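Putative NAD-dependent epimerase/dehydratase (Bacillus halodurans, PDB 3E8X) binds NADP and probably acts as an NAD(P)-dependent epimerase or dehydratase of the short-chain dehydrogenase/reductase type, although its substrate and reaction are unknown. Local coordinates at residues S79-A91 / E117-V129. Numbering follows the deposited sequence.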
ATOM      1  N   SER A  79      -2.082 -17.459  11.209  1.00 48.50           N
ATOM      2  CA  SER A  79      -3.484 -17.851  11.083  1.00 48.24           C
ATOM      3  C   SER A  79      -4.016 -18.553  12.334  1.00 47.84           C
ATOM      4  O   SER A  79      -5.164 -18.368  12.689  1.00 46.34           O
ATOM      5  CB  SER A  79      -3.753 -18.699   9.824  1.00 47.75           C
ATOM      6  OG  SER A  79      -2.811 -19.722   9.659  1.00 49.81           O
ATOM      7  N   HIS A  80      -3.174 -19.317  13.024  1.00 48.26           N
ATOM      8  CA  HIS A  80      -3.583 -19.970  14.284  1.00 48.87           C
ATOM      9  C   HIS A  80      -4.167 -18.994  15.307  1.00 49.33           C
ATOM     10  O   HIS A  80      -5.026 -19.375  16.102  1.00 49.87           O
ATOM     11  CB  HIS A  80      -2.420 -20.766  14.907  1.00 48.87           C
ATOM     12  CG  HIS A  80      -1.236 -19.928  15.299  1.00 50.77           C
ATOM     13  ND1 HIS A  80      -0.331 -19.431  14.377  1.00 51.47           N
ATOM     14  CD2 HIS A  80      -0.784 -19.536  16.517  1.00 50.64           C
ATOM     15  CE1 HIS A  80       0.617 -18.763  15.010  1.00 50.71           C
ATOM     16  NE2 HIS A  80       0.363 -18.806  16.307  1.00 50.65           N
ATOM     17  N   ALA A  81      -3.711 -17.743  15.254  1.00 49.72           N
ATOM     18  CA  ALA A  81      -4.110 -16.673  16.193  1.00 50.34           C
ATOM     19  C   ALA A  81      -5.597 -16.367  16.150  1.00 50.21           C
ATOM     20  O   ALA A  81      -6.140 -15.904  17.142  1.00 50.76           O
ATOM     21  CB  ALA A  81      -3.330 -15.396  15.903  1.00 49.79           C
ATOM     22  N   PHE A  82      -6.238 -16.665  15.015  1.00 49.64           N
ATOM     23  CA  PHE A  82      -7.624 -16.249  14.740  1.00 49.54           C
ATOM     24  C   PHE A  82      -8.661 -17.303  15.116  1.00 49.16           C
ATOM     25  O   PHE A  82      -9.846 -17.088  14.916  1.00 49.82           O
ATOM     26  CB  PHE A  82      -7.766 -15.843  13.281  1.00 49.10           C
ATOM     27  CG  PHE A  82      -7.164 -14.502  12.970  1.00 49.31           C
ATOM     28  CD1 PHE A  82      -5.803 -14.336  12.900  1.00 52.54           C
ATOM     29  CD2 PHE A  82      -7.953 -13.412  12.734  1.00 48.07           C
ATOM     30  CE1 PHE A  82      -5.249 -13.079  12.638  1.00 52.81           C
ATOM     31  CE2 PHE A  82      -7.396 -12.185  12.436  1.00 48.62           C
ATOM     32  CZ  PHE A  82      -6.044 -12.029  12.400  1.00 49.38           C
ATOM     33  N   ALA A  83      -8.200 -18.395  15.719  1.00 48.65           N
ATOM     34  CA  ALA A  83      -9.051 -19.490  16.183  1.00 49.23           C
ATOM     35  C   ALA A  83      -9.942 -19.056  17.333  1.00 49.05           C
ATOM     36  O   ALA A  83      -9.487 -18.384  18.261  1.00 49.82           O
ATOM     37  CB  ALA A  83      -8.193 -20.676  16.612  1.00 48.74           C
ATOM     38  N   SER A  84     -11.211 -19.445  17.274  1.00 48.54           N
ATOM     39  CA  SER A  84     -12.216 -19.044  18.280  1.00 49.03           C
ATOM     40  C   SER A  84     -12.295 -17.554  18.615  1.00 48.64           C
ATOM     41  O   SER A  84     -12.420 -17.194  19.772  1.00 50.41           O
ATOM     42  CB  SER A  84     -12.040 -19.860  19.551  1.00 48.92           C
ATOM     43  OG  SER A  84     -12.137 -21.251  19.235  1.00 50.20           O
ATOM     44  N   ILE A  85     -12.314 -16.699  17.603  1.00 48.14           N
ATOM     45  CA  ILE A  85     -12.330 -15.243  17.781  1.00 48.79           C
ATOM     46  C   ILE A  85     -13.639 -14.634  17.242  1.00 48.69           C
ATOM     47  O   ILE A  85     -14.098 -15.026  16.209  1.00 47.87           O
ATOM     48  CB  ILE A  85     -11.065 -14.583  17.080  1.00 48.53           C
ATOM     49  CG1 ILE A  85      -9.752 -14.919  17.831  1.00 48.10           C
ATOM     50  CG2 ILE A  85     -11.200 -13.031  16.897  1.00 49.48           C
ATOM     51  CD1 ILE A  85      -9.694 -14.652  19.360  1.00 45.56           C
ATOM     52  N   ASP A  86     -14.224 -13.667  17.952  1.00 49.02           N
ATOM     53  CA  ASP A  86     -15.466 -13.005  17.526  1.00 49.47           C
ATOM     54  C   ASP A  86     -15.228 -11.627  16.899  1.00 49.78           C
ATOM     55  O   ASP A  86     -16.064 -11.149  16.143  1.00 50.94           O
ATOM     56  CB  ASP A  86     -16.407 -12.795  18.732  1.00 49.60           C
ATOM     57  CG  ASP A  86     -16.809 -14.090  19.397  1.00 50.32           C
ATOM     58  OD1 ASP A  86     -17.254 -14.988  18.666  1.00 54.48           O
ATOM     59  OD2 ASP A  86     -16.699 -14.220  20.632  1.00 48.91           O
ATOM     60  N   ALA A  87     -14.116 -10.982  17.264  1.00 50.07           N
ATOM     61  CA  ALA A  87     -13.774  -9.593  16.838  1.00 49.94           C
ATOM     62  C   ALA A  87     -12.260  -9.449  16.808  1.00 49.44           C
ATOM     63  O   ALA A  87     -11.563 -10.076  17.597  1.00 49.09           O
ATOM     64  CB  ALA A  87     -14.419  -8.549  17.770  1.00 46.93           C
ATOM     65  N   VAL A  88     -11.760  -8.654  15.871  1.00 49.78           N
ATOM     66  CA  VAL A  88     -10.331  -8.351  15.786  1.00 49.15           C
ATOM     67  C   VAL A  88     -10.141  -6.883  15.963  1.00 48.16           C
ATOM     68  O   VAL A  88     -10.865  -6.118  15.383  1.00 47.96           O
ATOM     69  CB  VAL A  88      -9.713  -8.757  14.410  1.00 49.51           C
ATOM     70  CG1 VAL A  88      -8.213  -8.376  14.346  1.00 47.76           C
ATOM     71  CG2 VAL A  88      -9.867 -10.268  14.160  1.00 48.26           C
ATOM     72  N   VAL A  89      -9.155  -6.495  16.772  1.00 48.94           N
ATOM     73  CA  VAL A  89      -8.731  -5.068  16.828  1.00 48.42           C
ATOM     74  C   VAL A  89      -7.284  -5.029  16.293  1.00 49.26           C
ATOM     75  O   VAL A  89      -6.389  -5.698  16.841  1.00 48.75           O
ATOM     76  CB  VAL A  89      -8.836  -4.488  18.256  1.00 48.29           C
ATOM     77  CG1 VAL A  89      -8.226  -3.069  18.351  1.00 46.80           C
ATOM     78  CG2 VAL A  89     -10.360  -4.533  18.691  1.00 45.79           C
ATOM     79  N   PHE A  90      -7.073  -4.284  15.201  1.00 47.61           N
ATOM     80  CA  PHE A  90      -5.715  -4.112  14.691  1.00 47.40           C
ATOM     81  C   PHE A  90      -5.096  -2.865  15.360  1.00 47.42           C
ATOM     82  O   PHE A  90      -5.415  -1.700  15.004  1.00 47.73           O
ATOM     83  CB  PHE A  90      -5.692  -4.002  13.156  1.00 46.66           C
ATOM     84  CG  PHE A  90      -4.290  -4.046  12.581  1.00 46.61           C
ATOM     85  CD1 PHE A  90      -3.655  -5.258  12.346  1.00 48.12           C
ATOM     86  CD2 PHE A  90      -3.567  -2.884  12.380  1.00 46.11           C
ATOM     87  CE1 PHE A  90      -2.359  -5.297  11.837  1.00 46.82           C
ATOM     88  CE2 PHE A  90      -2.272  -2.927  11.882  1.00 45.38           C
ATOM     89  CZ  PHE A  90      -1.672  -4.121  11.630  1.00 44.71           C
ATOM     90  N   ALA A  91      -4.235  -3.121  16.345  1.00 47.43           N
ATOM     91  CA  ALA A  91      -3.556  -2.088  17.104  1.00 47.27           C
ATOM     92  C   ALA A  91      -2.020  -2.179  16.953  1.00 47.41           C
ATOM     93  O   ALA A  91      -1.292  -1.666  17.798  1.00 48.27           O
ATOM     94  CB  ALA A  91      -3.986  -2.153  18.612  1.00 45.94           C
ATOM     95  N   GLU A 117      -7.353 -12.659   6.636  1.00 47.79           N
ATOM     96  CA  GLU A 117      -7.543 -13.783   7.556  1.00 48.25           C
ATOM     97  C   GLU A 117      -8.923 -13.731   8.244  1.00 47.77           C
ATOM     98  O   GLU A 117      -9.530 -14.756   8.401  1.00 47.35           O
ATOM     99  CB  GLU A 117      -6.433 -13.822   8.594  1.00 48.83           C
ATOM    100  CG  GLU A 117      -6.497 -15.059   9.474  1.00 50.34           C
ATOM    101  CD  GLU A 117      -6.223 -16.342   8.704  1.00 52.67           C
ATOM    102  OE1 GLU A 117      -6.794 -17.396   9.119  1.00 53.75           O
ATOM    103  OE2 GLU A 117      -5.453 -16.278   7.698  1.00 53.23           O
ATOM    104  N   ALA A 118      -9.394 -12.540   8.641  1.00 48.01           N
ATOM    105  CA  ALA A 118     -10.730 -12.362   9.194  1.00 47.98           C
ATOM    106  C   ALA A 118     -11.820 -12.741   8.181  1.00 48.01           C
ATOM    107  O   ALA A 118     -12.733 -13.482   8.543  1.00 47.51           O
ATOM    108  CB  ALA A 118     -10.944 -10.935   9.749  1.00 48.19           C
ATOM    109  N   GLU A 119     -11.719 -12.286   6.924  1.00 48.21           N
ATOM    110  CA  GLU A 119     -12.659 -12.721   5.875  1.00 48.91           C
ATOM    111  C   GLU A 119     -12.697 -14.236   5.661  1.00 49.31           C
ATOM    112  O   GLU A 119     -13.783 -14.842   5.617  1.00 49.30           O
ATOM    113  CB  GLU A 119     -12.352 -12.032   4.549  1.00 49.35           C
ATOM    114  CG  GLU A 119     -12.387 -10.535   4.716  1.00 52.05           C
ATOM    115  CD  GLU A 119     -12.709  -9.785   3.496  1.00 53.58           C
ATOM    116  OE1 GLU A 119     -11.750  -9.478   2.759  1.00 58.76           O
ATOM    117  OE2 GLU A 119     -13.899  -9.465   3.309  1.00 53.26           O
ATOM    118  N   LYS A 120     -11.506 -14.811   5.496  1.00 49.13           N
ATOM    119  CA  LYS A 120     -11.300 -16.235   5.329  0.60 49.54           C
ATOM    120  C   LYS A 120     -12.052 -17.013   6.416  1.00 49.02           C
ATOM    121  O   LYS A 120     -12.800 -17.935   6.145  1.00 48.49           O
ATOM    122  CB  LYS A 120      -9.776 -16.461   5.379  0.60 49.68           C
ATOM    123  CG  LYS A 120      -9.249 -17.854   5.218  0.60 50.58           C
ATOM    124  CD  LYS A 120      -7.702 -17.855   5.246  0.60 51.38           C
ATOM    125  CE  LYS A 120      -7.081 -16.861   4.226  0.60 53.00           C
ATOM    126  NZ  LYS A 120      -5.702 -17.261   3.752  0.60 53.57           N
ATOM    127  N   ARG A 121     -11.845 -16.605   7.659  1.00 49.25           N
ATOM    128  CA  ARG A 121     -12.475 -17.254   8.817  1.00 49.30           C
ATOM    129  C   ARG A 121     -13.935 -16.879   9.110  1.00 48.61           C
ATOM    130  O   ARG A 121     -14.587 -17.570   9.862  1.00 47.95           O
ATOM    131  CB  ARG A 121     -11.620 -17.044  10.061  1.00 49.85           C
ATOM    132  CG  ARG A 121     -10.312 -17.864   9.976  1.00 52.40           C
ATOM    133  CD  ARG A 121      -9.655 -17.872  11.319  1.00 52.98           C
ATOM    134  NE  ARG A 121      -8.427 -18.664  11.406  1.00 51.37           N
ATOM    135  CZ  ARG A 121      -8.346 -19.840  12.033  1.00 51.48           C
ATOM    136  NH1 ARG A 121      -9.419 -20.406  12.597  1.00 50.10           N
ATOM    137  NH2 ARG A 121      -7.178 -20.456  12.098  1.00 51.73           N
ATOM    138  N   GLY A 122     -14.467 -15.850   8.472  1.00 48.01           N
ATOM    139  CA  GLY A 122     -15.823 -15.422   8.743  1.00 48.21           C
ATOM    140  C   GLY A 122     -15.979 -14.617  10.035  1.00 47.98           C
ATOM    141  O   GLY A 122     -17.076 -14.510  10.531  1.00 46.92           O
ATOM    142  N   ILE A 123     -14.880 -14.035  10.555  1.00 48.01           N
ATOM    143  CA  ILE A 123     -14.930 -13.147  11.714  1.00 47.74           C
ATOM    144  C   ILE A 123     -15.430 -11.797  11.201  1.00 48.13           C
ATOM    145  O   ILE A 123     -14.762 -11.147  10.419  1.00 49.80           O
ATOM    146  CB  ILE A 123     -13.545 -13.007  12.369  1.00 47.70           C
ATOM    147  CG1 ILE A 123     -13.028 -14.365  12.835  1.00 46.90           C
ATOM    148  CG2 ILE A 123     -13.594 -12.034  13.576  1.00 47.63           C
ATOM    149  CD1 ILE A 123     -11.529 -14.358  13.167  1.00 46.44           C
ATOM    150  N   LYS A 124     -16.610 -11.385  11.601  1.00 48.01           N
ATOM    151  CA  LYS A 124     -17.265 -10.225  10.976  1.00 48.82           C
ATOM    152  C   LYS A 124     -16.758  -8.873  11.515  1.00 47.54           C
ATOM    153  O   LYS A 124     -16.627  -7.918  10.777  1.00 46.80           O
ATOM    154  CB  LYS A 124     -18.811 -10.318  11.127  1.00 49.10           C
ATOM    155  CG  LYS A 124     -19.428 -11.510  10.381  1.00 53.26           C
ATOM    156  CD  LYS A 124     -19.925 -11.178   8.926  1.00 55.98           C
ATOM    157  CE  LYS A 124     -18.959 -10.338   7.970  1.00 57.93           C
ATOM    158  NZ  LYS A 124     -19.759  -9.211   7.319  1.00 56.53           N
ATOM    159  N   ARG A 125     -16.474  -8.827  12.795  1.00 48.34           N
ATOM    160  CA  ARG A 125     -16.208  -7.559  13.486  1.00 48.40           C
ATOM    161  C   ARG A 125     -14.728  -7.200  13.496  1.00 48.29           C
ATOM    162  O   ARG A 125     -13.895  -7.956  13.971  1.00 47.74           O
ATOM    163  CB  ARG A 125     -16.815  -7.612  14.892  1.00 47.69           C
ATOM    164  CG  ARG A 125     -16.807  -6.281  15.631  1.00 48.82           C
ATOM    165  CD  ARG A 125     -17.597  -5.196  14.907  1.00 49.61           C
ATOM    166  NE  ARG A 125     -17.847  -3.982  15.710  1.00 47.73           N
ATOM    167  CZ  ARG A 125     -17.760  -2.749  15.233  1.00 47.10           C
ATOM    168  NH1 ARG A 125     -17.442  -2.531  13.982  1.00 47.25           N
ATOM    169  NH2 ARG A 125     -17.989  -1.713  16.010  1.00 49.32           N
ATOM    170  N   PHE A 126     -14.416  -6.029  12.941  1.00 47.74           N
ATOM    171  CA  PHE A 126     -13.056  -5.576  12.787  1.00 47.40           C
ATOM    172  C   PHE A 126     -12.941  -4.084  13.159  1.00 47.19           C
ATOM    173  O   PHE A 126     -13.609  -3.217  12.561  1.00 47.63           O
ATOM    174  CB  PHE A 126     -12.587  -5.829  11.356  1.00 47.80           C
ATOM    175  CG  PHE A 126     -11.090  -5.779  11.170  1.00 48.36           C
ATOM    176  CD1 PHE A 126     -10.378  -6.944  10.898  1.00 48.68           C
ATOM    177  CD2 PHE A 126     -10.398  -4.571  11.215  1.00 48.90           C
ATOM    178  CE1 PHE A 126      -9.012  -6.901  10.718  1.00 48.83           C
ATOM    179  CE2 PHE A 126      -9.012  -4.527  11.051  1.00 49.92           C
ATOM    180  CZ  PHE A 126      -8.321  -5.698  10.798  1.00 48.88           C
ATOM    181  N   ILE A 127     -12.094  -3.791  14.141  1.00 46.02           N
ATOM    182  CA  ILE A 127     -11.782  -2.405  14.516  1.00 45.99           C
ATOM    183  C   ILE A 127     -10.322  -2.072  14.130  1.00 45.74           C
ATOM    184  O   ILE A 127      -9.369  -2.712  14.585  1.00 44.24           O
ATOM    185  CB  ILE A 127     -11.979  -2.168  16.058  1.00 47.16           C
ATOM    186  CG1 ILE A 127     -13.221  -2.958  16.592  1.00 48.63           C
ATOM    187  CG2 ILE A 127     -11.942  -0.630  16.409  1.00 47.11           C
ATOM    188  CD1 ILE A 127     -14.507  -2.599  15.962  1.00 49.42           C
HETATM  189  N   MSE A 128     -10.174  -1.082  13.255  1.00 45.55           N
HETATM  190  CA  MSE A 128      -8.907  -0.554  12.862  1.00 45.24           C
HETATM  191  C   MSE A 128      -8.532   0.667  13.712  1.00 45.31           C
HETATM  192  O   MSE A 128      -9.309   1.611  13.867  1.00 45.99           O
HETATM  193  CB  MSE A 128      -8.973  -0.147  11.405  1.00 46.20           C
HETATM  194  CG  MSE A 128      -7.804   0.664  10.939  1.00 47.29           C
HETATM  195 SE   MSE A 128      -6.279  -0.547  10.856  0.75 54.63          SE
HETATM  196  CE  MSE A 128      -6.643  -1.571   9.286  1.00 40.24           C
ATOM    197  N   VAL A 129      -7.332   0.628  14.285  1.00 45.02           N
ATOM    198  CA  VAL A 129      -6.716   1.802  14.915  1.00 45.17           C
ATOM    199  C   VAL A 129      -5.823   2.430  13.865  1.00 44.12           C
ATOM    200  O   VAL A 129      -4.775   1.935  13.547  1.00 41.91           O
ATOM    201  CB  VAL A 129      -5.929   1.444  16.195  1.00 45.20           C
ATOM    202  CG1 VAL A 129      -5.374   2.685  16.864  1.00 46.05           C
ATOM    203  CG2 VAL A 129      -6.831   0.644  17.140  1.00 44.78           C
TER
HETATM  204  O   HOH W   1     -17.891 -11.592  14.300  1.00 56.26           O
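Val88 and Phe90 of strand 87-90 pair in parallel with strand 125-129, the two strands of a beta-alpha-beta unit whose crossover is helix 100-121. The axes of the strand segments run 12° apart. Val88 N donates to Arg125 O, and Val88 O accepts Ile127 N at 2.9 Å. Phe90 N bonds Ile127 O at 2.8 Å, and Phe90 O takes Val129 N. Val88 and Phe90 thus carry the ladder, while Val89 makes its backbone bonds to strand 23-27, on the other edge of strand 87-90.

Val88, Phe90, Phe126 and Met128 share the sheet face covered by helix 100-121. Val88 CG1 meets Phe126 CE1 at 4.0 Å, and Phe90 CB meets Phe126 CZ. Met128, a selenomethionine, lies beside Phe90, and its SE approaches Phe90 CD2 obliquely at 3.9 Å, a Met-aromatic contact. On the other face Val89 CG2 packs on Ile127 CG1, and both residues touch Ile204 of helix 197-207.

A second cluster joins the 3-10 turn 79-82 to the end of the crossover helix. Glu117 CG, anti to the backbone N (chi1 -173°), lies over one face of the Phe82 ring, a CH-pi contact. The bend at chi2 (66°) then brings the carboxylate to Ser79 CB. Ile123 CD1 meets the ring edge in plane, 3.7 Å from Phe82 CD2. Arg121 CD meets Phe82 CB at 3.4 Å, and one guanidinium face covers Ala83 N. Arg121 NE makes a salt bridge to Glu117 OE1, and NH2 gives a weak bond to Ser79 O. Just before the strands, a water donates to Asp86 O and accepts from Lys124 N.

At the C-terminal end of strand 125-129, Val129 touches the bound NADP. This parallel crossover, opening onto the cofactor, is characteristic of the Rossmann fold.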